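Local coordinates for protein dipeptidase AC. Metallo peptidase. MEROPS family M19 (Rhodobacter sphaeroides, PDB 3LY0) that probably hydrolyses dipeptides at a two-zinc centre, as in the membrane dipeptidase family, and here binds a phosphinate dipeptide mimic, at residues L81-M86 with G175-F180; P164-P169 with L210-E215; S242-T247 with T267-E272. One frame throughout, in Å; residues are numbered along the deposited sequence.

Contact 1: L81-M86 with G175-F180; sequences LPLPPM and GVPFRF
Leu81 O is the best-held polar atom, gripped by two water molecules that both donate to it. The first, 3.0 Å from Leu81 O, accepts in turn from the backbone N of Phe178, so it bridges the two backbones in place of a direct N-H...O=C hydrogen bond between the segments. The second, 2.8 Å from Leu81 O, also takes a weak bond from Arg179 NH2. One direct bond stands beside them: Leu81 N donates to Phe178 O at 2.8 Å, nearly straight (170°) and almost along the C=O axis. The two backbones thus part gradually, first bonded directly and then through water. Further along the segment Leu83 reaches across with a single branch, CD2, which rests 3.6 Å from Pro177 CA and 3.9 Å from Pro177 CB. Its chi1 of -70° with chi2 of 164° brings CD2 up against the proline, nearer than the first bond of the side chain would suggest. Leu81 CD2 meets Phe178 CB obliquely at 4.1 Å, while the aromatic ring leads away to line the inhibitor pocket. The contact continues the short antiparallel pair of strands 79-80 and 179-180, where Phe180 bonds to Phe79 through the backbone. Arg179 forms a salt bridge with Glu80, and helix 68-75 covers Leu81 with Phe70, Met73 and Met74.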
loop_
_atom_site.group_PDB
_atom_site.type_symbol
_atom_site.label_atom_id
_atom_site.label_comp_id
_atom_site.label_asym_id
_atom_site.label_seq_id
_atom_site.Cartn_x
_atom_site.Cartn_y
_atom_site.Cartn_z
ATOM N N LEU A 81 1.461 -19.376 -5.504
ATOM C CA LEU A 81 0.771 -19.639 -4.253
ATOM C C LEU A 81 -0.721 -19.765 -4.502
ATOM O O LEU A 81 -1.282 -19.030 -5.307
ATOM C CB LEU A 81 1.034 -18.530 -3.237
ATOM C CG LEU A 81 2.336 -18.621 -2.436
ATOM C CD1 LEU A 81 3.544 -18.849 -3.342
ATOM C CD2 LEU A 81 2.515 -17.388 -1.532
ATOM N N PRO A 82 -1.369 -20.717 -3.820
ATOM C CA PRO A 82 -2.812 -20.914 -3.958
ATOM C C PRO A 82 -3.573 -19.717 -3.397
ATOM O O PRO A 82 -3.106 -19.105 -2.441
ATOM C CB PRO A 82 -3.078 -22.140 -3.075
ATOM C CG PRO A 82 -1.747 -22.805 -2.905
ATOM C CD PRO A 82 -0.766 -21.681 -2.887
ATOM N N LEU A 83 -4.720 -19.389 -3.977
ATOM C CA LEU A 83 -5.581 -18.349 -3.406
ATOM C C LEU A 83 -6.328 -18.915 -2.206
ATOM O O LEU A 83 -6.843 -20.034 -2.266
ATOM C CB LEU A 83 -6.588 -17.857 -4.442
ATOM C CG LEU A 83 -6.023 -17.035 -5.601
ATOM C CD1 LEU A 83 -7.031 -16.947 -6.754
ATOM C CD2 LEU A 83 -5.613 -15.643 -5.113
ATOM N N PRO A 84 -6.400 -18.148 -1.112
ATOM C CA PRO A 84 -7.210 -18.565 0.035
ATOM C C PRO A 84 -8.690 -18.475 -0.293
ATOM O O PRO A 84 -9.087 -17.829 -1.270
ATOM C CB PRO A 84 -6.873 -17.525 1.115
ATOM C CG PRO A 84 -5.716 -16.736 0.600
ATOM C CD PRO A 84 -5.759 -16.842 -0.897
ATOM N N PRO A 85 -9.521 -19.116 0.533
ATOM C CA PRO A 85 -10.972 -18.988 0.387
ATOM C C PRO A 85 -11.456 -17.577 0.724
ATOM O O PRO A 85 -10.795 -16.844 1.466
ATOM C CB PRO A 85 -11.531 -19.971 1.426
ATOM C CG PRO A 85 -10.394 -20.764 1.912
ATOM C CD PRO A 85 -9.133 -20.000 1.640
ATOM N N MET A 86 -12.610 -17.212 0.175
ATOM C CA MET A 86 -13.239 -15.929 0.456
ATOM C C MET A 86 -13.584 -15.815 1.944
ATOM O O MET A 86 -14.009 -16.785 2.569
ATOM C CB MET A 86 -14.506 -15.773 -0.414
ATOM C CG MET A 86 -15.204 -14.396 -0.348
ATOM S SD MET A 86 -16.597 -14.228 -1.509
ATOM C CE MET A 86 -16.828 -15.952 -1.933
ATOM N N GLY A 175 -8.495 -10.890 -6.783
ATOM C CA GLY A 175 -7.105 -10.478 -6.670
ATOM C C GLY A 175 -6.160 -11.486 -7.299
ATOM O O GLY A 175 -6.509 -12.655 -7.523
ATOM N N VAL A 176 -4.939 -11.049 -7.574
ATOM C CA VAL A 176 -3.971 -11.945 -8.183
ATOM C C VAL A 176 -3.429 -12.904 -7.145
ATOM O O VAL A 176 -3.213 -12.533 -5.999
ATOM C CB VAL A 176 -2.771 -11.187 -8.827
ATOM C CG1 VAL A 176 -3.234 -10.296 -9.961
ATOM C CG2 VAL A 176 -1.954 -10.408 -7.777
ATOM N N PRO A 177 -3.197 -14.159 -7.538
ATOM C CA PRO A 177 -2.386 -15.008 -6.672
ATOM C C PRO A 177 -0.944 -14.536 -6.738
ATOM O O PRO A 177 -0.566 -13.884 -7.722
ATOM C CB PRO A 177 -2.503 -16.381 -7.338
ATOM C CG PRO A 177 -2.709 -16.053 -8.792
ATOM C CD PRO A 177 -3.587 -14.836 -8.788
ATOM N N PHE A 178 -0.151 -14.839 -5.720
ATOM C CA PHE A 178 1.275 -14.534 -5.765
ATOM C C PHE A 178 1.978 -15.557 -6.636
ATOM O O PHE A 178 2.001 -16.744 -6.310
ATOM C CB PHE A 178 1.870 -14.554 -4.363
ATOM C CG PHE A 178 1.290 -13.520 -3.461
ATOM C CD1 PHE A 178 1.691 -12.195 -3.563
ATOM C CD2 PHE A 178 0.325 -13.861 -2.526
ATOM C CE1 PHE A 178 1.148 -11.230 -2.740
ATOM C CE2 PHE A 178 -0.218 -12.902 -1.696
ATOM C CZ PHE A 178 0.192 -11.582 -1.803
ATOM N N ARG A 179 2.547 -15.097 -7.746
ATOM C CA ARG A 179 3.201 -15.997 -8.686
ATOM C C ARG A 179 4.363 -15.287 -9.363
ATOM O O ARG A 179 4.324 -14.082 -9.584
ATOM C CB ARG A 179 2.181 -16.457 -9.728
ATOM C CG ARG A 179 2.731 -17.175 -10.933
ATOM C CD ARG A 179 1.591 -17.468 -11.900
ATOM N NE ARG A 179 0.563 -18.282 -11.258
ATOM C CZ ARG A 179 -0.751 -18.110 -11.390
ATOM N NH1 ARG A 179 -1.244 -17.151 -12.163
ATOM N NH2 ARG A 179 -1.582 -18.920 -10.756
ATOM N N PHE A 180 5.409 -16.037 -9.690
ATOM C CA PHE A 180 6.505 -15.501 -10.492
ATOM C C PHE A 180 7.113 -16.629 -11.313
ATOM O O PHE A 180 7.425 -17.675 -10.757
ATOM C CB PHE A 180 7.604 -14.902 -9.616
ATOM C CG PHE A 180 8.708 -14.249 -10.410
ATOM C CD1 PHE A 180 8.681 -12.883 -10.657
ATOM C CD2 PHE A 180 9.745 -15.004 -10.941
ATOM C CE1 PHE A 180 9.674 -12.282 -11.397
ATOM C CE2 PHE A 180 10.752 -14.411 -11.694
ATOM C CZ PHE A 180 10.720 -13.043 -11.924
HETATM O O HOH W 1 -1.659 -16.389 -3.894
HETATM O O HOH W 2 -1.508 -19.786 -7.992
#

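Contact 2: P164-P169 with L210-E215; sequences PVWSRP and LSHLNE. With ZN (zinc ion), chain E; LY0 ((2R)-3-[(R)-[(1R)-1-aminoethyl](hydroxy)phosphoryl]-2-methylpropanoic acid), chain C.
Two loops at the C-terminal mouth of a TIM-barrel fold meet here, one following strand 159-163 and the other following its parallel neighbour 207-208. His212, Val165 and Leu213 lose the most surface to the contact. His212 is the third residue of a type II turn running from Leu210 to Leu213, and its positive phi (89°) lets CB face the other loop, 3.5 Å from Val165 O. With CG beside the backbone N, the imidazole bridges Ser167 and the zinc, one nitrogen to each. Its NE2 binds zinc at 2.2 Å; Glu139, His233 and three oxygens of the phosphinate inhibitor complete the six ligands. On the far side of the ring His212 ND1 donates to Ser167 OG at 2.8 Å, close to straight (166°) and in the ring plane. Ser167 OG is itself hydrogen-bonded to Val176 O, a second shell that fixes the rotation of the imidazole and would favour its NE2 lone pair facing the metal. Trp166 CD1 lies over one face of the histidine, near the rim, the two rings meeting obliquely with planes 43° apart. Behind this polar centre Val165 CG2, in the crowded position between backbone N and carbonyl carbon, packs 3.6 Å from Leu213 CA and 3.7 Å from Leu213 CD1, the two side chains crossing at about a right angle. One water donates to both Val165 O and Ser211 O, bridging two carbonyl oxygens that lie close together. The indole also reaches the inhibitor: Trp166 NE1 donates to LY0 O32 over 2.7 Å, an oxygen at the ring edge that also binds the metal.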
loop_
_atom_site.group_PDB
_atom_site.type_symbol
_atom_site.label_atom_id
_atom_site.label_comp_id
_atom_site.label_asym_id
_atom_site.label_seq_id
_atom_site.Cartn_x
_atom_site.Cartn_y
_atom_site.Cartn_z
ATOM N N PRO A 164 -10.425 -2.876 -3.333
ATOM C CA PRO A 164 -11.535 -3.837 -3.307
ATOM C C PRO A 164 -11.107 -5.260 -2.958
ATOM O O PRO A 164 -11.883 -6.003 -2.342
ATOM C CB PRO A 164 -12.085 -3.773 -4.732
ATOM C CG PRO A 164 -11.762 -2.380 -5.186
ATOM C CD PRO A 164 -10.427 -2.046 -4.548
ATOM N N VAL A 165 -9.907 -5.652 -3.371
ATOM C CA VAL A 165 -9.418 -6.985 -3.065
ATOM C C VAL A 165 -7.989 -6.992 -2.545
ATOM O O VAL A 165 -7.188 -6.104 -2.856
ATOM C CB VAL A 165 -9.479 -7.919 -4.296
ATOM C CG1 VAL A 165 -10.888 -7.960 -4.881
ATOM C CG2 VAL A 165 -8.437 -7.507 -5.362
ATOM N N TRP A 166 -7.686 -8.012 -1.747
ATOM C CA TRP A 166 -6.327 -8.426 -1.470
ATOM C C TRP A 166 -6.082 -9.574 -2.466
ATOM O O TRP A 166 -6.826 -9.700 -3.448
ATOM C CB TRP A 166 -6.193 -8.851 0.000
ATOM C CG TRP A 166 -4.807 -9.222 0.367
ATOM C CD1 TRP A 166 -3.710 -8.396 0.385
ATOM C CD2 TRP A 166 -4.342 -10.518 0.759
ATOM N NE1 TRP A 166 -2.593 -9.107 0.757
ATOM C CE2 TRP A 166 -2.949 -10.413 0.982
ATOM C CE3 TRP A 166 -4.958 -11.763 0.924
ATOM C CZ2 TRP A 166 -2.169 -11.498 1.378
ATOM C CZ3 TRP A 166 -4.168 -12.849 1.310
ATOM C CH2 TRP A 166 -2.794 -12.705 1.534
ATOM N N SER A 167 -5.063 -10.398 -2.236
ATOM C CA SER A 167 -4.808 -11.529 -3.133
ATOM C C SER A 167 -5.682 -12.722 -2.719
ATOM O O SER A 167 -5.187 -13.750 -2.244
ATOM C CB SER A 167 -3.317 -11.863 -3.141
ATOM O OG SER A 167 -2.597 -10.922 -3.938
ATOM N N ARG A 168 -6.995 -12.550 -2.892
ATOM C CA ARG A 168 -7.996 -13.461 -2.344
ATOM C C ARG A 168 -9.350 -13.000 -2.873
ATOM O O ARG A 168 -9.584 -11.803 -2.988
ATOM C CB ARG A 168 -7.951 -13.370 -0.814
ATOM C CG ARG A 168 -8.982 -14.206 -0.066
ATOM C CD ARG A 168 -8.758 -14.072 1.440
ATOM N NE ARG A 168 -8.867 -12.676 1.862
ATOM C CZ ARG A 168 -8.169 -12.122 2.845
ATOM N NH1 ARG A 168 -7.297 -12.832 3.544
ATOM N NH2 ARG A 168 -8.355 -10.836 3.127
ATOM N N PRO A 169 -10.237 -13.944 -3.235
ATOM C CA PRO A 169 -11.514 -13.524 -3.823
ATOM C C PRO A 169 -12.402 -12.791 -2.817
ATOM O O PRO A 169 -12.370 -13.120 -1.630
ATOM C CB PRO A 169 -12.160 -14.857 -4.231
ATOM C CG PRO A 169 -11.530 -15.876 -3.336
ATOM C CD PRO A 169 -10.101 -15.411 -3.191
ATOM N N LEU A 210 -5.731 -0.124 -6.623
ATOM C CA LEU A 210 -5.688 -1.247 -7.551
ATOM C C LEU A 210 -4.643 -2.305 -7.205
ATOM O O LEU A 210 -4.629 -3.375 -7.814
ATOM C CB LEU A 210 -5.424 -0.726 -8.963
ATOM C CG LEU A 210 -6.413 0.324 -9.475
ATOM C CD1 LEU A 210 -5.814 1.081 -10.650
ATOM C CD2 LEU A 210 -7.705 -0.351 -9.881
ATOM N N SER A 211 -3.742 -2.021 -6.259
ATOM C CA SER A 211 -2.778 -3.045 -5.857
ATOM C C SER A 211 -3.520 -4.305 -5.399
ATOM O O SER A 211 -4.460 -4.231 -4.596
ATOM C CB SER A 211 -1.827 -2.544 -4.757
ATOM O OG SER A 211 -0.969 -1.515 -5.234
ATOM N N HIS A 212 -3.089 -5.437 -5.955
ATOM C CA HIS A 212 -3.678 -6.780 -5.762
ATOM C C HIS A 212 -4.773 -7.138 -6.737
ATOM O O HIS A 212 -5.025 -8.314 -6.944
ATOM C CB HIS A 212 -4.189 -7.024 -4.341
ATOM C CG HIS A 212 -3.103 -7.078 -3.322
ATOM N ND1 HIS A 212 -2.408 -8.233 -3.041
ATOM C CD2 HIS A 212 -2.610 -6.123 -2.498
ATOM C CE1 HIS A 212 -1.505 -7.977 -2.109
ATOM N NE2 HIS A 212 -1.625 -6.710 -1.746
ATOM N N LEU A 213 -5.441 -6.141 -7.305
ATOM C CA LEU A 213 -6.519 -6.414 -8.250
ATOM C C LEU A 213 -5.917 -7.026 -9.510
ATOM O O LEU A 213 -4.861 -6.603 -9.959
ATOM C CB LEU A 213 -7.264 -5.122 -8.572
ATOM C CG LEU A 213 -8.594 -5.249 -9.322
ATOM C CD1 LEU A 213 -9.591 -6.162 -8.605
ATOM C CD2 LEU A 213 -9.183 -3.872 -9.525
ATOM N N ASN A 214 -6.578 -8.042 -10.055
ATOM C CA ASN A 214 -6.092 -8.647 -11.286
ATOM C C ASN A 214 -6.349 -7.740 -12.492
ATOM O O ASN A 214 -6.943 -6.665 -12.374
ATOM C CB ASN A 214 -6.642 -10.069 -11.468
ATOM C CG ASN A 214 -8.143 -10.111 -11.755
ATOM O OD1 ASN A 214 -8.761 -9.116 -12.153
ATOM N ND2 ASN A 214 -8.730 -11.300 -11.565
ATOM N N GLU A 215 -5.868 -8.160 -13.655
ATOM C CA GLU A 215 -5.868 -7.266 -14.804
ATOM C C GLU A 215 -7.282 -6.962 -15.310
ATOM O O GLU A 215 -7.591 -5.831 -15.706
ATOM C CB GLU A 215 -5.001 -7.834 -15.931
ATOM C CG GLU A 215 -4.744 -6.827 -17.045
ATOM C CD GLU A 215 -3.642 -7.238 -18.001
ATOM O OE1 GLU A 215 -2.942 -8.227 -17.732
ATOM O OE2 GLU A 215 -3.474 -6.542 -19.021
HETATM ZN ZN ZN E . -0.504 -5.670 -0.167
HETATM P P LY0 C . 0.731 -7.145 1.827
HETATM C C1 LY0 C . 0.122 -9.201 3.617
HETATM N N1 LY0 C . -0.867 -6.956 3.974
HETATM C C2 LY0 C . 0.290 -7.701 3.510
HETATM C C4 LY0 C . 2.401 -7.759 1.372
HETATM C C5 LY0 C . 2.501 -8.410 0.021
HETATM C C6 LY0 C . 1.838 -7.609 -1.066
HETATM C C7 LY0 C . 3.876 -8.920 -0.328
HETATM O O31 LY0 C . 0.673 -5.637 1.874
HETATM O O32 LY0 C . -0.359 -7.653 0.826
HETATM O O61 LY0 C . 1.601 -8.198 -2.265
HETATM O O62 LY0 C . 1.472 -6.436 -0.882
HETATM O O HOH W 3 -5.677 -3.859 -2.051
#

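Contact 3: S242-T247 with T267-E272; sequences STRNLT and TSFLRE. With LY0 ((2R)-3-[(R)-[(1R)-1-aminoethyl](hydroxy)phosphoryl]-2-methylpropanoic acid), chain C.
Nearly all of the close packing gathers round the ring of Phe269, which Ser242, Arg244 and Asn245 all approach from the same side. Arg244 CB sits over one face of the ring in a CH-pi contact, 3.8 Å from its centroid and 21° off the normal, and Arg244 CG comes within 3.5 Å of Phe269 CZ. Ser242 OG lies 3.4 Å from Phe269 CD1. The same hydroxyl accepts from Arg244 N at 3.0 Å, an ST turn within the type I turn from Ser242 to Asn245 that sets the arginine facing the ring. Asn245 ND2 donates to Phe269 O over 3.1 Å, on a lone pair in the carbonyl plane, while Asn245 OD1 accepts from Asn235 N. Beyond the short, weakly bonded helix the contact loosens: Glu272 stands in solvent, pairing with Arg287 and taking no part in the packing. At the other end, the arginine chain bends at chi2 and chi3, which turns the guanidinium edge to the inhibitor. Arg244 NE donates to LY0 O61 at 2.7 Å and Arg244 NH2 to LY0 O62 at 3.0 Å. An alanine at Arg244 would remove both carboxylate bonds and the CG packed against Phe269 CZ, and would probably weaken the hold on the inhibitor's carboxylate, leaving only CB against the Phe269 face. O62 also binds zinc, so the carboxylate is fixed by two arginine bonds and the metal and bordered by the ring edge; opposite charges would probably strengthen this, consistent with recognition of a dipeptide's C terminus.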
loop_
_atom_site.group_PDB
_atom_site.type_symbol
_atom_site.label_atom_id
_atom_site.label_comp_id
_atom_site.label_asym_id
_atom_site.label_seq_id
_atom_site.Cartn_x
_atom_site.Cartn_y
_atom_site.Cartn_z
ATOM N N SER A 242 6.325 -10.223 -11.790
ATOM C CA SER A 242 5.463 -10.750 -10.736
ATOM C C SER A 242 4.005 -10.445 -11.066
ATOM O O SER A 242 3.702 -9.387 -11.606
ATOM C CB SER A 242 5.810 -10.085 -9.403
ATOM O OG SER A 242 4.768 -10.274 -8.450
ATOM N N THR A 243 3.097 -11.356 -10.729
ATOM C CA THR A 243 1.663 -11.088 -10.902
ATOM C C THR A 243 1.193 -9.804 -10.199
ATOM O O THR A 243 0.152 -9.246 -10.559
ATOM C CB THR A 243 0.816 -12.253 -10.368
ATOM O OG1 THR A 243 1.270 -12.588 -9.051
ATOM C CG2 THR A 243 0.997 -13.484 -11.276
ATOM N N ARG A 244 1.955 -9.365 -9.199
ATOM C CA ARG A 244 1.604 -8.176 -8.417
ATOM C C ARG A 244 1.995 -6.848 -9.065
ATOM O O ARG A 244 1.542 -5.781 -8.631
ATOM C CB ARG A 244 2.192 -8.282 -7.017
ATOM C CG ARG A 244 1.299 -9.057 -6.059
ATOM C CD ARG A 244 0.139 -8.190 -5.585
ATOM N NE ARG A 244 0.536 -7.261 -4.525
ATOM C CZ ARG A 244 0.710 -5.948 -4.667
ATOM N NH1 ARG A 244 0.544 -5.351 -5.842
ATOM N NH2 ARG A 244 1.034 -5.222 -3.605
ATOM N N ASN A 245 2.842 -6.900 -10.088
ATOM C CA ASN A 245 3.314 -5.678 -10.740
ATOM C C ASN A 245 2.447 -5.220 -11.918
ATOM O O ASN A 245 1.494 -5.908 -12.310
ATOM C CB ASN A 245 4.790 -5.833 -11.118
ATOM C CG ASN A 245 5.702 -5.768 -9.906
ATOM O OD1 ASN A 245 5.310 -5.266 -8.846
ATOM N ND2 ASN A 245 6.924 -6.252 -10.057
ATOM N N LEU A 246 2.767 -4.044 -12.451
ATOM C CA LEU A 246 1.932 -3.391 -13.447
ATOM C C LEU A 246 2.603 -3.436 -14.817
ATOM O O LEU A 246 3.771 -3.085 -14.952
ATOM C CB LEU A 246 1.694 -1.929 -13.043
ATOM C CG LEU A 246 0.841 -1.710 -11.788
ATOM C CD1 LEU A 246 1.029 -0.302 -11.254
ATOM C CD2 LEU A 246 -0.621 -1.989 -12.068
ATOM N N THR A 247 1.852 -3.841 -15.833
ATOM C CA THR A 247 2.392 -3.854 -17.196
ATOM C C THR A 247 2.454 -2.436 -17.752
ATOM O O THR A 247 1.838 -1.508 -17.209
ATOM C CB THR A 247 1.524 -4.688 -18.142
ATOM O OG1 THR A 247 0.275 -4.014 -18.360
ATOM C CG2 THR A 247 1.254 -6.068 -17.556
ATOM N N THR A 267 11.020 -7.243 -1.644
ATOM C CA THR A 267 12.093 -7.849 -2.424
ATOM C C THR A 267 11.532 -8.588 -3.643
ATOM O O THR A 267 12.062 -8.473 -4.760
ATOM C CB THR A 267 12.892 -8.821 -1.534
ATOM O OG1 THR A 267 11.969 -9.675 -0.847
ATOM C CG2 THR A 267 13.674 -8.038 -0.488
ATOM N N SER A 268 10.445 -9.322 -3.423
ATOM C CA SER A 268 9.844 -10.161 -4.459
ATOM C C SER A 268 9.392 -9.373 -5.680
ATOM O O SER A 268 9.295 -9.925 -6.772
ATOM C CB SER A 268 8.640 -10.900 -3.886
ATOM O OG SER A 268 9.026 -11.647 -2.742
ATOM N N PHE A 269 9.110 -8.085 -5.491
ATOM C CA PHE A 269 8.530 -7.279 -6.558
ATOM C C PHE A 269 9.544 -6.314 -7.155
ATOM O O PHE A 269 9.234 -5.614 -8.114
ATOM C CB PHE A 269 7.316 -6.494 -6.040
ATOM C CG PHE A 269 6.260 -7.356 -5.393
ATOM C CD1 PHE A 269 6.123 -8.700 -5.723
ATOM C CD2 PHE A 269 5.387 -6.805 -4.456
ATOM C CE1 PHE A 269 5.138 -9.486 -5.126
ATOM C CE2 PHE A 269 4.404 -7.578 -3.857
ATOM C CZ PHE A 269 4.284 -8.922 -4.184
ATOM N N LEU A 270 10.746 -6.286 -6.577
ATOM C CA LEU A 270 11.830 -5.407 -7.028
ATOM C C LEU A 270 12.913 -6.151 -7.808
ATOM O O LEU A 270 13.390 -5.668 -8.824
ATOM C CB LEU A 270 12.498 -4.737 -5.821
ATOM C CG LEU A 270 11.751 -3.608 -5.102
ATOM C CD1 LEU A 270 12.459 -3.218 -3.817
ATOM C CD2 LEU A 270 11.611 -2.393 -6.008
ATOM N N ARG A 271 13.313 -7.315 -7.303
ATOM C CA ARG A 271 14.408 -8.066 -7.918
ATOM C C ARG A 271 13.988 -8.601 -9.279
ATOM O O ARG A 271 12.872 -9.069 -9.458
ATOM C CB ARG A 271 14.797 -9.237 -7.017
ATOM C CG ARG A 271 15.349 -8.831 -5.668
ATOM C CD ARG A 271 15.443 -10.030 -4.744
ATOM N NE ARG A 271 16.351 -11.028 -5.301
ATOM C CZ ARG A 271 17.482 -11.414 -4.724
ATOM N NH1 ARG A 271 17.842 -10.906 -3.555
ATOM N NH2 ARG A 271 18.247 -12.321 -5.319
ATOM N N GLU A 272 14.888 -8.549 -10.250
ATOM C CA GLU A 272 14.539 -9.074 -11.559
ATOM C C GLU A 272 14.277 -10.582 -11.502
ATOM O O GLU A 272 13.513 -11.107 -12.311
ATOM C CB GLU A 272 15.625 -8.751 -12.581
ATOM C CG GLU A 272 15.664 -7.281 -12.983
ATOM C CD GLU A 272 16.745 -6.991 -14.011
ATOM O OE1 GLU A 272 17.289 -7.952 -14.592
ATOM O OE2 GLU A 272 17.050 -5.802 -14.236
HETATM P P LY0 C . 0.731 -7.145 1.827
HETATM C C1 LY0 C . 0.122 -9.201 3.617
HETATM N N1 LY0 C . -0.867 -6.956 3.974
HETATM C C2 LY0 C . 0.290 -7.701 3.510
HETATM C C4 LY0 C . 2.401 -7.759 1.372
HETATM C C5 LY0 C . 2.501 -8.410 0.021
HETATM C C6 LY0 C . 1.838 -7.609 -1.066
HETATM C C7 LY0 C . 3.876 -8.920 -0.328
HETATM O O31 LY0 C . 0.673 -5.637 1.874
HETATM O O32 LY0 C . -0.359 -7.653 0.826
HETATM O O61 LY0 C . 1.601 -8.198 -2.265
HETATM O O62 LY0 C . 1.472 -6.436 -0.882
#

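Overall arrangement
From the N terminus, 81-86 comes first, and after 88 intervening residues 175-180 returns to close contact 1. Contact 2 opens within that span, at 164-169, and closes only at 210-215, so the two loops cross. Contact 3 follows in series, its 19-residue span between 242-247 and 267-272 including helix 248-256 and strand 260-263. Segment 175-180 joins all three: Val176 N reaches His212 O of contact 2, and Pro177 O reaches Thr243 OG1 of contact 3. All three contacts supply residues to the inhibitor pocket. Together they tie the short antiparallel pair beside helix 68-75 to the zinc- and inhibitor-binding mouth of the barrel.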